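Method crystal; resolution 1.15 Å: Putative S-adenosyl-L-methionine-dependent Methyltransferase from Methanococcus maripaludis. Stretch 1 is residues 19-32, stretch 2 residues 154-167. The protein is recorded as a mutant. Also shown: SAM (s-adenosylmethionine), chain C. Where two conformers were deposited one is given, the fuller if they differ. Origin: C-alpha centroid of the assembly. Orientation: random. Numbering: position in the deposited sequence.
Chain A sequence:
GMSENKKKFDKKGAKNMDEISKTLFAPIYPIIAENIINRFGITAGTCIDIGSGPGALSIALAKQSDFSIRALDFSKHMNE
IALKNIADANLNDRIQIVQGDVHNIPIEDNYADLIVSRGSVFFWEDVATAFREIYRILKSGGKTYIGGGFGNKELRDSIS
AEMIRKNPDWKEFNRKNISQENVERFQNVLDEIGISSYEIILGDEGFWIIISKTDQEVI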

# COMPACT_ATOMS: atom_id res chain seq x y z
N GLU A 19 2.58 16.35 -1.58
CA GLU A 19 1.82 17.37 -2.31
C GLU A 19 0.79 16.75 -3.23
O GLU A 19 -0.35 17.21 -3.31
N ILE A 20 1.16 15.69 -3.92
CA ILE A 20 0.24 15.00 -4.83
C ILE A 20 -0.87 14.31 -4.04
O ILE A 20 -2.06 14.37 -4.39
N SER A 21 -0.50 13.67 -2.93
CA SER A 21 -1.41 12.97 -2.04
C SER A 21 -2.53 13.90 -1.53
O SER A 21 -3.66 13.51 -1.29
N LYS A 22 -2.16 15.15 -1.28
CA LYS A 22 -3.05 16.20 -0.72
C LYS A 22 -3.86 16.93 -1.76
O LYS A 22 -4.78 17.69 -1.43
N THR A 23 -3.51 16.72 -3.03
CA THR A 23 -4.15 17.43 -4.13
C THR A 23 -4.75 16.46 -5.14
O THR A 23 -5.85 15.94 -4.95
N LEU A 24 -4.04 16.20 -6.20
CA LEU A 24 -4.55 15.40 -7.30
C LEU A 24 -5.04 14.01 -6.87
O LEU A 24 -6.08 13.55 -7.32
N PHE A 25 -4.30 13.35 -5.99
CA PHE A 25 -4.68 12.00 -5.57
C PHE A 25 -5.65 11.98 -4.39
O PHE A 25 -6.18 10.93 -4.05
N ALA A 26 -5.88 13.12 -3.76
CA ALA A 26 -6.65 13.11 -2.51
C ALA A 26 -7.95 12.30 -2.55
O ALA A 26 -8.25 11.57 -1.61
N PRO A 27 -8.76 12.42 -3.61
CA PRO A 27 -10.03 11.69 -3.59
C PRO A 27 -9.93 10.17 -3.64
O PRO A 27 -10.87 9.47 -3.25
N ILE A 28 -8.78 9.65 -4.07
CA ILE A 28 -8.69 8.20 -4.22
C ILE A 28 -8.64 7.49 -2.87
O ILE A 28 -9.08 6.34 -2.77
N TYR A 29 -8.12 8.16 -1.84
CA TYR A 29 -7.86 7.44 -0.59
C TYR A 29 -9.18 7.02 0.11
O TYR A 29 -9.29 5.87 0.52
N PRO A 30 -10.16 7.93 0.25
CA PRO A 30 -11.42 7.48 0.82
C PRO A 30 -12.11 6.41 -0.02
O PRO A 30 -12.79 5.55 0.53
N ILE A 31 -11.98 6.47 -1.33
CA ILE A 31 -12.61 5.48 -2.21
C ILE A 31 -11.94 4.11 -2.01
O ILE A 31 -12.62 3.09 -1.90
N ILE A 32 -10.62 4.08 -1.99
CA ILE A 32 -9.91 2.83 -1.80
C ILE A 32 -10.24 2.27 -0.42
O ILE A 32 -10.48 1.06 -0.27
N GLU A 154 -13.63 6.64 -12.82
CA GLU A 154 -13.78 8.09 -13.01
C GLU A 154 -12.52 8.81 -12.51
O GLU A 154 -11.97 9.67 -13.19
N LEU A 155 -12.09 8.44 -11.31
CA LEU A 155 -10.89 9.04 -10.74
C LEU A 155 -9.66 8.61 -11.50
O LEU A 155 -8.77 9.41 -11.76
N ARG A 156 -9.59 7.34 -11.87
CA ARG A 156 -8.46 6.88 -12.64
C ARG A 156 -8.27 7.75 -13.89
O ARG A 156 -7.17 8.22 -14.22
N ASP A 157 -9.35 7.95 -14.60
CA ASP A 157 -9.28 8.64 -15.90
C ASP A 157 -8.94 10.13 -15.72
O ASP A 157 -8.13 10.70 -16.49
N SER A 158 -9.55 10.78 -14.74
CA SER A 158 -9.29 12.21 -14.56
C SER A 158 -7.89 12.44 -14.05
O SER A 158 -7.18 13.36 -14.49
N ILE A 159 -7.46 11.62 -13.10
CA ILE A 159 -6.12 11.77 -12.56
C ILE A 159 -5.07 11.44 -13.59
O ILE A 159 -4.06 12.13 -13.71
N SER A 160 -5.33 10.41 -14.40
CA SER A 160 -4.33 10.02 -15.38
C SER A 160 -4.06 11.16 -16.36
O SER A 160 -2.91 11.42 -16.72
N ALA A 161 -5.11 11.84 -16.79
CA ALA A 161 -4.92 12.93 -17.72
C ALA A 161 -4.00 13.99 -17.14
O ALA A 161 -3.09 14.50 -17.82
N GLU A 162 -4.20 14.32 -15.87
CA GLU A 162 -3.36 15.33 -15.23
C GLU A 162 -1.94 14.81 -15.01
O GLU A 162 -0.96 15.56 -15.19
N MSE A 163 -1.78 13.56 -14.58
CA MSE A 163 -0.43 13.00 -14.35
C MSE A 163 0.39 12.97 -15.63
O MSE A 163 1.58 13.26 -15.62
N ILE A 164 -0.28 12.66 -16.72
CA ILE A 164 0.40 12.59 -18.03
C ILE A 164 0.88 13.98 -18.44
O ILE A 164 1.96 14.13 -19.00
N ARG A 165 0.09 15.01 -18.12
CA ARG A 165 0.49 16.39 -18.43
C ARG A 165 1.70 16.80 -17.60
O ARG A 165 2.63 17.43 -18.09
N LYS A 166 1.68 16.45 -16.32
CA LYS A 166 2.79 16.80 -15.41
C LYS A 166 4.06 16.04 -15.71
O LYS A 166 5.15 16.60 -15.76
N ASN A 167 3.90 14.74 -15.85
CA ASN A 167 5.01 13.79 -15.95
C ASN A 167 4.75 12.82 -17.11
O ASN A 167 4.18 11.73 -16.91

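What does the beginning of stretch 2 offer to stretch 1? Leu 155 points toward it, with chi1 m and chi2 t, so its methyls meet Pro 27, Ile 28 and Ile 31. Leu 155 CD1 lies 3.9 Å from Ile 31 CG1 and 4.2 Å from Ile 28 CG2, while Leu 155 CD2 sits 4.0 Å from Pro 27 CB. Arg 156 points away and instead forms a salt bridge with its neighbor, Arg 156 NE lying 3.0 Å from Asp 157 OD1.

Which side chain fills the middle? One helical turn on, Ile 159 (m, t) points toward stretch 1 and is buried. Its CD1 packs tightly, 3.3 Å from Ile 28 CG2, an isoleucine in the p, t rotamer. Ile 159 CD1 is also 3.5 Å from Leu 24 O, and Ile 159 CG2 is 3.6 Å from Phe 25 CE1 and 4.0 Å from Leu 24 CG. Ser 160 faces away, its OG donating a hydrogen bond to Arg 156 O at 2.5 Å.

How does the contact continue past Ile 159? Glu 162 starts toward Leu 24, with Glu 162 CB 3.8 Å from Leu 24 CD1, but its end leads away and its carboxylate pairs with Arg 165 (Arg 165 NH2 to Glu 162 OE1, 2.6 Å). Met 163, a selenomethionine, leaves its backbone sideways; with chi1 and chi2 both m, its SE comes to 3.6 Å from Leu 24 CD2 and 3.9 Å from Phe 25 CE1; chi3, also m, sets CE. Lys 166 closes the row with its aliphatic part, Lys 166 CE lying 4.1 Å from Ile 20 CD1.

Do polar groups help join the stretches? No hydrogen bond crosses between them; the contact rests on apolar packing. Tyr 29 lies beyond the reach of stretch 2 and serves the ligand instead: Tyr 29 OH donates a hydrogen bond to SAM OXT at 2.7 Å.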

# COMPACT_ATOMS: atom_id res chain seq x y z
CB GLU A 19 2.78 18.28 -3.09
CG GLU A 19 3.53 19.21 -2.13
CD GLU A 19 4.56 20.12 -2.79
OE1 GLU A 19 4.76 20.02 -4.03
OE2 GLU A 19 5.21 20.90 -2.03
CB ILE A 20 0.99 14.04 -5.76
CG1 ILE A 20 1.77 14.86 -6.80
CG2 ILE A 20 0.01 13.06 -6.44
CD1 ILE A 20 0.89 15.54 -7.87
CB SER A 21 -0.59 12.42 -0.86
OG SER A 21 -1.43 11.86 0.12
CB LYS A 22 -2.22 17.25 0.05
CG LYS A 22 -1.69 16.74 1.41
CD LYS A 22 -0.75 17.67 2.17
CE LYS A 22 -0.39 17.09 3.55
NZ LYS A 22 0.84 17.71 4.17
CB THR A 23 -3.19 18.49 -4.75
OG1 THR A 23 -2.02 17.88 -5.30
CG2 THR A 23 -2.81 19.57 -3.76
CB LEU A 24 -3.45 15.26 -8.33
CG LEU A 24 -3.85 14.55 -9.59
CD1 LEU A 24 -5.01 15.27 -10.28
CD2 LEU A 24 -2.64 14.42 -10.49
CB PHE A 25 -3.46 11.15 -5.16
CG PHE A 25 -2.59 10.66 -6.26
CD1 PHE A 25 -2.70 11.08 -7.56
CD2 PHE A 25 -1.58 9.78 -5.94
CE1 PHE A 25 -1.79 10.63 -8.52
CE2 PHE A 25 -0.69 9.34 -6.90
CZ PHE A 25 -0.80 9.72 -8.17
CB ALA A 26 -6.94 14.53 -2.00
CB PRO A 27 -10.75 12.18 -4.84
CG PRO A 27 -9.87 12.95 -5.57
CD PRO A 27 -8.67 13.31 -4.78
CB ILE A 28 -7.50 7.75 -5.07
CG1 ILE A 28 -6.16 7.81 -4.34
CG2 ILE A 28 -7.48 8.54 -6.40
CD1 ILE A 28 -4.97 7.55 -5.21
CB TYR A 29 -6.89 8.20 0.30
CG TYR A 29 -5.58 8.43 -0.40
CD1 TYR A 29 -4.64 7.43 -0.50
CD2 TYR A 29 -5.26 9.66 -0.94
CE1 TYR A 29 -3.44 7.62 -1.16
CE2 TYR A 29 -4.06 9.87 -1.60
CZ TYR A 29 -3.15 8.87 -1.69
OH TYR A 29 -1.95 9.12 -2.33
CB PRO A 30 -12.26 8.74 0.96
CG PRO A 30 -11.50 9.79 0.28
CD PRO A 30 -10.11 9.38 0.09
CB ILE A 31 -12.55 5.91 -3.70
CG1 ILE A 31 -13.42 7.17 -3.91
CG2 ILE A 31 -12.96 4.79 -4.64
CD1 ILE A 31 -14.91 6.95 -3.69
CB ILE A 32 -8.41 3.00 -2.01
CG1 ILE A 32 -8.12 3.32 -3.50
CG2 ILE A 32 -7.66 1.74 -1.58
CD1 ILE A 32 -6.69 3.78 -3.79
CB GLU A 154 -15.05 8.66 -12.32
CG GLU A 154 -15.17 10.22 -12.43
CD GLU A 154 -16.53 10.82 -12.00
OE1 GLU A 154 -17.40 10.08 -11.49
OE2 GLU A 154 -16.71 12.05 -12.14
CB LEU A 155 -10.77 8.71 -9.26
CG LEU A 155 -11.85 9.28 -8.35
CD1 LEU A 155 -11.62 8.79 -6.94
CD2 LEU A 155 -11.88 10.82 -8.42
CB ARG A 156 -8.64 5.42 -13.06
CG ARG A 156 -7.51 4.88 -13.88
CD ARG A 156 -7.89 3.55 -14.54
NE ARG A 156 -8.86 3.81 -15.60
CZ ARG A 156 -9.45 2.88 -16.31
NH1 ARG A 156 -9.21 1.62 -16.04
NH2 ARG A 156 -10.31 3.22 -17.27
CB ASP A 157 -10.59 8.45 -16.67
CG ASP A 157 -10.77 7.03 -17.19
OD1 ASP A 157 -9.80 6.22 -17.13
OD2 ASP A 157 -11.89 6.77 -17.69
CB SER A 158 -10.31 12.89 -13.67
OG SER A 158 -10.30 12.39 -12.37
CB ILE A 159 -5.94 10.89 -11.28
CG1 ILE A 159 -6.81 11.46 -10.17
CG2 ILE A 159 -4.46 10.81 -10.87
CD1 ILE A 159 -6.93 10.57 -8.96
CB SER A 160 -4.73 8.72 -16.11
OG SER A 160 -4.92 7.62 -15.23
CB ALA A 161 -6.25 13.53 -18.11
CB GLU A 162 -3.97 15.81 -13.93
CG GLU A 162 -3.21 16.96 -13.32
CD GLU A 162 -3.20 18.21 -14.16
OE1 GLU A 162 -3.95 18.30 -15.16
OE2 GLU A 162 -2.43 19.13 -13.79
CB MSE A 163 -0.44 11.60 -13.71
CG MSE A 163 -0.83 11.57 -12.24
SE MSE A 163 0.36 12.57 -11.08
CE MSE A 163 1.91 11.44 -11.25
CB ILE A 164 -0.52 11.95 -19.10
CG1 ILE A 164 -0.69 10.47 -18.75
CG2 ILE A 164 0.09 12.13 -20.47
CD1 ILE A 164 -1.77 9.78 -19.52
CB ARG A 165 -0.64 17.40 -18.19
CG ARG A 165 -1.71 17.48 -19.27
CD ARG A 165 -2.73 18.59 -18.95
NE ARG A 165 -3.60 18.19 -17.85
CZ ARG A 165 -4.86 17.78 -18.00
NH1 ARG A 165 -5.41 17.78 -19.20
NH2 ARG A 165 -5.58 17.40 -16.95
CB LYS A 166 2.44 16.48 -13.93
CG LYS A 166 1.40 17.39 -13.28
CD LYS A 166 1.07 16.94 -11.83
CE LYS A 166 -0.02 17.81 -11.18
NZ LYS A 166 0.39 19.22 -11.08
CB ASN A 167 5.09 12.94 -14.67
CG ASN A 167 5.27 13.72 -13.37
OD1 ASN A 167 4.74 13.31 -12.32
ND2 ASN A 167 6.08 14.78 -13.40
N SAM C . 1.08 4.50 0.04
CA SAM C . 1.28 5.95 -0.23
C SAM C . 0.19 6.46 -1.13
O SAM C . -0.46 5.65 -1.79
OXT SAM C . 0.03 7.67 -1.22
CB SAM C . 2.67 6.20 -0.79
CG SAM C . 2.96 5.57 -2.12
SD SAM C . 4.64 5.98 -2.61
CE SAM C . 4.33 5.91 -4.35
C5' SAM C . 5.60 4.41 -2.27
C4' SAM C . 6.16 4.19 -0.83
O4' SAM C . 6.69 2.86 -0.51
C3' SAM C . 7.21 5.24 -0.39
O3' SAM C . 6.71 5.92 0.72
C2' SAM C . 8.43 4.38 -0.05
O2' SAM C . 9.34 4.90 0.89
C1' SAM C . 7.79 3.04 0.37
N9 SAM C . 8.67 1.88 0.21
C8 SAM C . 9.32 1.49 -0.94
N7 SAM C . 9.98 0.32 -0.75
C5 SAM C . 9.76 -0.04 0.55
C6 SAM C . 10.20 -1.11 1.34
N6 SAM C . 11.06 -2.05 0.91
N1 SAM C . 9.74 -1.18 2.60
C2 SAM C . 8.90 -0.21 3.12
N3 SAM C . 8.50 0.88 2.41
C4 SAM C . 8.93 0.92 1.15